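Local coordinates for ethanolamine utilization protein EutJ (Carboxydothermus hydrogenoformans Z-2901, PDB 3H1Q) that binds ATP and probably serves ethanolamine utilization as a member of the actin-like ATPase clan, at residues Lys9-Ile17 and Glu48-Leu56. Residues are numbered along the deposited sequence; the frame is centred on the assembly and turned at random.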
ATOM      1  N   LYS A   9       1.152 -11.950  -9.989  1.00 41.23           N
ATOM      2  CA  LYS A   9       1.575 -12.036  -8.590  1.00 40.67           C
ATOM      3  C   LYS A   9       0.595 -11.352  -7.635  1.00 39.97           C
ATOM      4  O   LYS A   9       0.330 -11.864  -6.564  1.00 40.22           O
ATOM      5  CB  LYS A   9       2.957 -11.433  -8.400  1.00 40.79           C
ATOM      6  CG  LYS A   9       4.078 -12.145  -9.148  1.00 42.40           C
ATOM      7  CD  LYS A   9       5.314 -12.285  -8.240  1.00 45.05           C
ATOM      8  CE  LYS A   9       6.634 -12.389  -8.993  1.00 46.23           C
ATOM      9  NZ  LYS A   9       7.101 -11.025  -9.349  1.00 46.96           N
ATOM     10  N   LEU A  10       0.061 -10.203  -8.042  1.00 39.07           N
ATOM     11  CA  LEU A  10      -0.917  -9.444  -7.282  1.00 37.86           C
ATOM     12  C   LEU A  10      -2.253 -10.147  -7.228  1.00 37.34           C
ATOM     13  O   LEU A  10      -2.961 -10.071  -6.239  1.00 36.86           O
ATOM     14  CB  LEU A  10      -1.142  -8.099  -7.957  1.00 38.17           C
ATOM     15  CG  LEU A  10      -0.497  -6.792  -7.496  1.00 38.90           C
ATOM     16  CD1 LEU A  10       0.889  -7.027  -6.926  1.00 39.01           C
ATOM     17  CD2 LEU A  10      -0.510  -5.747  -8.653  1.00 38.10           C
ATOM     18  N   ASN A  11      -2.643 -10.793  -8.319  1.00 37.19           N
ATOM     19  CA  ASN A  11      -3.901 -11.525  -8.292  1.00 36.26           C
ATOM     20  C   ASN A  11      -3.776 -12.702  -7.341  1.00 35.59           C
ATOM     21  O   ASN A  11      -4.717 -12.975  -6.575  1.00 35.87           O
ATOM     22  CB  ASN A  11      -4.356 -11.956  -9.676  1.00 35.87           C
ATOM     23  CG  ASN A  11      -5.176 -10.900 -10.359  1.00 36.27           C
ATOM     24  OD1 ASN A  11      -4.939 -10.582 -11.505  1.00 37.84           O
ATOM     25  ND2 ASN A  11      -6.162 -10.356  -9.665  1.00 38.45           N
ATOM     26  N   LEU A  12      -2.604 -13.347  -7.363  1.00 33.95           N
ATOM     27  CA  LEU A  12      -2.321 -14.460  -6.470  1.00 32.94           C
ATOM     28  C   LEU A  12      -2.424 -13.986  -5.028  1.00 32.79           C
ATOM     29  O   LEU A  12      -3.255 -14.481  -4.246  1.00 32.73           O
ATOM     30  CB  LEU A  12      -0.924 -15.038  -6.728  1.00 32.44           C
ATOM     31  CG  LEU A  12      -0.539 -16.305  -5.957  1.00 31.25           C
ATOM     32  CD1 LEU A  12      -1.512 -17.428  -6.237  1.00 27.99           C
ATOM     33  CD2 LEU A  12       0.888 -16.757  -6.247  1.00 29.55           C
ATOM     34  N   LEU A  13      -1.594 -12.994  -4.704  1.00 32.05           N
ATOM     35  CA  LEU A  13      -1.478 -12.492  -3.361  1.00 30.56           C
ATOM     36  C   LEU A  13      -2.822 -12.069  -2.881  1.00 30.23           C
ATOM     37  O   LEU A  13      -3.145 -12.237  -1.713  1.00 30.80           O
ATOM     38  CB  LEU A  13      -0.516 -11.332  -3.297  1.00 30.03           C
ATOM     39  CG  LEU A  13      -0.123 -10.929  -1.883  1.00 29.63           C
ATOM     40  CD1 LEU A  13       0.357 -12.099  -1.100  1.00 29.85           C
ATOM     41  CD2 LEU A  13       0.941  -9.897  -1.929  1.00 29.19           C
ATOM     42  N   ASN A  14      -3.640 -11.553  -3.770  1.00 30.02           N
ATOM     43  CA  ASN A  14      -4.962 -11.171  -3.317  1.00 30.67           C
ATOM     44  C   ASN A  14      -5.787 -12.359  -2.797  1.00 31.36           C
ATOM     45  O   ASN A  14      -6.506 -12.249  -1.787  1.00 30.55           O
ATOM     46  CB  ASN A  14      -5.753 -10.453  -4.390  1.00 30.41           C
ATOM     47  CG  ASN A  14      -7.084 -10.036  -3.886  1.00 29.68           C
ATOM     48  OD1 ASN A  14      -7.138  -9.213  -2.999  1.00 33.14           O
ATOM     49  ND2 ASN A  14      -8.174 -10.620  -4.404  1.00 27.09           N
ATOM     50  N   ASP A  15      -5.690 -13.481  -3.514  1.00 31.81           N
ATOM     51  CA  ASP A  15      -6.326 -14.687  -3.086  1.00 32.37           C
ATOM     52  C   ASP A  15      -5.702 -15.319  -1.850  1.00 31.07           C
ATOM     53  O   ASP A  15      -6.430 -15.750  -0.955  1.00 30.22           O
ATOM     54  CB  ASP A  15      -6.408 -15.667  -4.230  1.00 33.46           C
ATOM     55  CG  ASP A  15      -7.678 -15.486  -5.019  1.00 40.01           C
ATOM     56  OD1 ASP A  15      -8.763 -15.318  -4.400  1.00 47.24           O
ATOM     57  OD2 ASP A  15      -7.615 -15.492  -6.268  1.00 47.40           O
ATOM     58  N   LEU A  16      -4.374 -15.382  -1.803  1.00 30.08           N
ATOM     59  CA  LEU A  16      -3.714 -15.971  -0.652  1.00 30.32           C
ATOM     60  C   LEU A  16      -4.281 -15.270   0.577  1.00 30.69           C
ATOM     61  O   LEU A  16      -4.719 -15.945   1.532  1.00 30.49           O
ATOM     62  CB  LEU A  16      -2.183 -15.860  -0.728  1.00 30.02           C
ATOM     63  CG  LEU A  16      -1.525 -16.583  -1.926  1.00 30.95           C
ATOM     64  CD1 LEU A  16      -0.017 -16.517  -1.874  1.00 32.63           C
ATOM     65  CD2 LEU A  16      -1.933 -18.071  -2.097  1.00 30.56           C
ATOM     66  N   ILE A  17      -4.343 -13.933   0.514  1.00 30.27           N
ATOM     67  CA  ILE A  17      -4.908 -13.153   1.590  1.00 30.67           C
ATOM     68  C   ILE A  17      -6.374 -13.451   1.808  1.00 31.75           C
ATOM     69  O   ILE A  17      -6.733 -14.031   2.807  1.00 32.89           O
ATOM     70  CB  ILE A  17      -4.708 -11.675   1.385  1.00 30.65           C
ATOM     71  CG1 ILE A  17      -3.235 -11.321   1.634  1.00 30.82           C
ATOM     72  CG2 ILE A  17      -5.594 -10.928   2.332  1.00 28.74           C
ATOM     73  CD1 ILE A  17      -2.689 -10.242   0.764  1.00 30.17           C
ATOM     74  N   GLU A  48      12.460 -15.616  -5.103  1.00 46.34           N
ATOM     75  CA  GLU A  48      12.229 -14.900  -6.351  1.00 46.29           C
ATOM     76  C   GLU A  48      10.969 -14.036  -6.249  1.00 45.28           C
ATOM     77  O   GLU A  48      10.426 -13.570  -7.247  1.00 46.04           O
ATOM     78  CB  GLU A  48      12.108 -15.878  -7.534  1.00 47.18           C
ATOM     79  CG  GLU A  48      12.962 -17.177  -7.457  1.00 51.10           C
ATOM     80  CD  GLU A  48      14.365 -16.950  -6.871  1.00 57.29           C
ATOM     81  OE1 GLU A  48      15.015 -15.943  -7.250  1.00 61.15           O
ATOM     82  OE2 GLU A  48      14.818 -17.768  -6.024  1.00 59.49           O
ATOM     83  N   GLY A  49      10.479 -13.828  -5.044  1.00 43.90           N
ATOM     84  CA  GLY A  49       9.402 -12.879  -4.863  1.00 42.19           C
ATOM     85  C   GLY A  49       8.045 -13.372  -5.294  1.00 40.88           C
ATOM     86  O   GLY A  49       7.090 -12.596  -5.359  1.00 40.80           O
ATOM     87  N   ILE A  50       7.929 -14.652  -5.596  1.00 39.52           N
ATOM     88  CA  ILE A  50       6.599 -15.156  -5.827  1.00 38.79           C
ATOM     89  C   ILE A  50       5.894 -15.319  -4.477  1.00 37.56           C
ATOM     90  O   ILE A  50       6.467 -15.916  -3.569  1.00 37.51           O
ATOM     91  CB  ILE A  50       6.591 -16.461  -6.573  1.00 38.78           C
ATOM     92  CG1 ILE A  50       7.285 -16.298  -7.910  1.00 38.68           C
ATOM     93  CG2 ILE A  50       5.156 -16.872  -6.827  1.00 39.82           C
ATOM     94  CD1 ILE A  50       7.134 -17.528  -8.782  1.00 38.28           C
ATOM     95  N   PRO A  51       4.669 -14.765  -4.348  1.00 36.15           N
ATOM     96  CA  PRO A  51       3.828 -14.839  -3.162  1.00 35.36           C
ATOM     97  C   PRO A  51       3.581 -16.252  -2.688  1.00 34.78           C
ATOM     98  O   PRO A  51       3.251 -17.116  -3.475  1.00 34.37           O
ATOM     99  CB  PRO A  51       2.514 -14.210  -3.622  1.00 35.39           C
ATOM    100  CG  PRO A  51       2.913 -13.278  -4.662  1.00 35.90           C
ATOM    101  CD  PRO A  51       4.055 -13.921  -5.380  1.00 35.74           C
ATOM    102  N   VAL A  52       3.784 -16.451  -1.384  1.00 35.24           N
ATOM    103  CA  VAL A  52       3.594 -17.727  -0.672  1.00 34.66           C
ATOM    104  C   VAL A  52       2.422 -17.634   0.321  1.00 34.62           C
ATOM    105  O   VAL A  52       1.651 -18.581   0.459  1.00 35.04           O
ATOM    106  CB  VAL A  52       4.859 -18.122   0.073  1.00 34.12           C
ATOM    107  CG1 VAL A  52       4.577 -19.259   0.998  1.00 33.82           C
ATOM    108  CG2 VAL A  52       5.916 -18.512  -0.909  1.00 33.78           C
ATOM    109  N   ALA A  53       2.273 -16.481   0.977  1.00 34.15           N
ATOM    110  CA  ALA A  53       1.243 -16.283   2.000  1.00 33.52           C
ATOM    111  C   ALA A  53       1.032 -14.819   2.291  1.00 32.94           C
ATOM    112  O   ALA A  53       1.936 -14.008   2.054  1.00 32.79           O
ATOM    113  CB  ALA A  53       1.663 -16.989   3.300  1.00 33.51           C
ATOM    114  N   GLY A  54      -0.134 -14.489   2.850  1.00 32.04           N
ATOM    115  CA  GLY A  54      -0.376 -13.142   3.332  1.00 31.33           C
ATOM    116  C   GLY A  54      -1.628 -12.954   4.156  1.00 31.49           C
ATOM    117  O   GLY A  54      -2.589 -13.705   4.029  1.00 30.86           O
ATOM    118  N   ALA A  55      -1.620 -11.931   5.011  1.00 31.64           N
ATOM    119  CA  ALA A  55      -2.793 -11.584   5.810  1.00 31.61           C
ATOM    120  C   ALA A  55      -2.870 -10.084   5.923  1.00 32.02           C
ATOM    121  O   ALA A  55      -1.844  -9.387   5.749  1.00 32.13           O
ATOM    122  CB  ALA A  55      -2.705 -12.209   7.189  1.00 31.32           C
ATOM    123  N   LEU A  56      -4.071  -9.596   6.231  1.00 32.10           N
ATOM    124  CA  LEU A  56      -4.322  -8.169   6.334  1.00 33.09           C
ATOM    125  C   LEU A  56      -5.322  -7.822   7.444  1.00 34.80           C
ATOM    126  O   LEU A  56      -6.424  -8.389   7.512  1.00 34.94           O
ATOM    127  CB  LEU A  56      -4.852  -7.653   4.993  1.00 32.69           C
ATOM    128  CG  LEU A  56      -5.286  -6.192   4.864  1.00 30.39           C
ATOM    129  CD1 LEU A  56      -5.247  -5.887   3.423  1.00 30.46           C
ATOM    130  CD2 LEU A  56      -6.678  -5.945   5.378  1.00 26.55           C
TER
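Pro51 enters the strand with its ring pressed against the helix, where Lys9, Leu12, Leu13 and Leu16 pack on its helix-facing side. Leu13 brings CD1 to Pro51 CB at 3.9 Å, its side chain running roughly perpendicular to the ring, and Leu16 CD1 meets the same CB at 3.8 Å. With CG of Leu16 turned away from its own carbonyl carbon (chi1 -62°), that methyl extends past the ring to lie 3.5 Å from the carbonyl carbon of Val52. Lys9, bent at chi2 (-137°), drapes its aliphatic chain across Pro51, CD lying 3.5 Å from Pro51 CD and 3.4 Å from Gly49 O. Shortening Lys9 to an alanine removes CD and CE, which would probably leave Pro51 CD and the Gly49 carbonyl without their cover from the helix. Further along, helix and strand close on Gly54, which has no side chain where the backbones come near: Ile17 CG1 packs against Gly54 C, and Ile17 CA directs a CA-H...O contact at Gly54 O. The axes of helix 9-17 and strand 51-56 approach to 6.7 Å.

Packing is looser at the fringe by the loop, where Leu12 touches Ile50 only lightly, CD2 to CG2 at 4.3 Å, and exposed Glu48 lies beyond.

Asn23 hydrogen-bonds Pro51 O, and the classic beta bulge at Val52 and Ala53 faces Val44 on the neighbouring strand. Helix 70-87 packs against Ala53 and Ala55, which point away from helix 9-17. Strand 51-58, the edge strand of a mixed sheet and antiparallel to 39-45, thus lies between helices, an arrangement consistent with the actin-like ATPase fold.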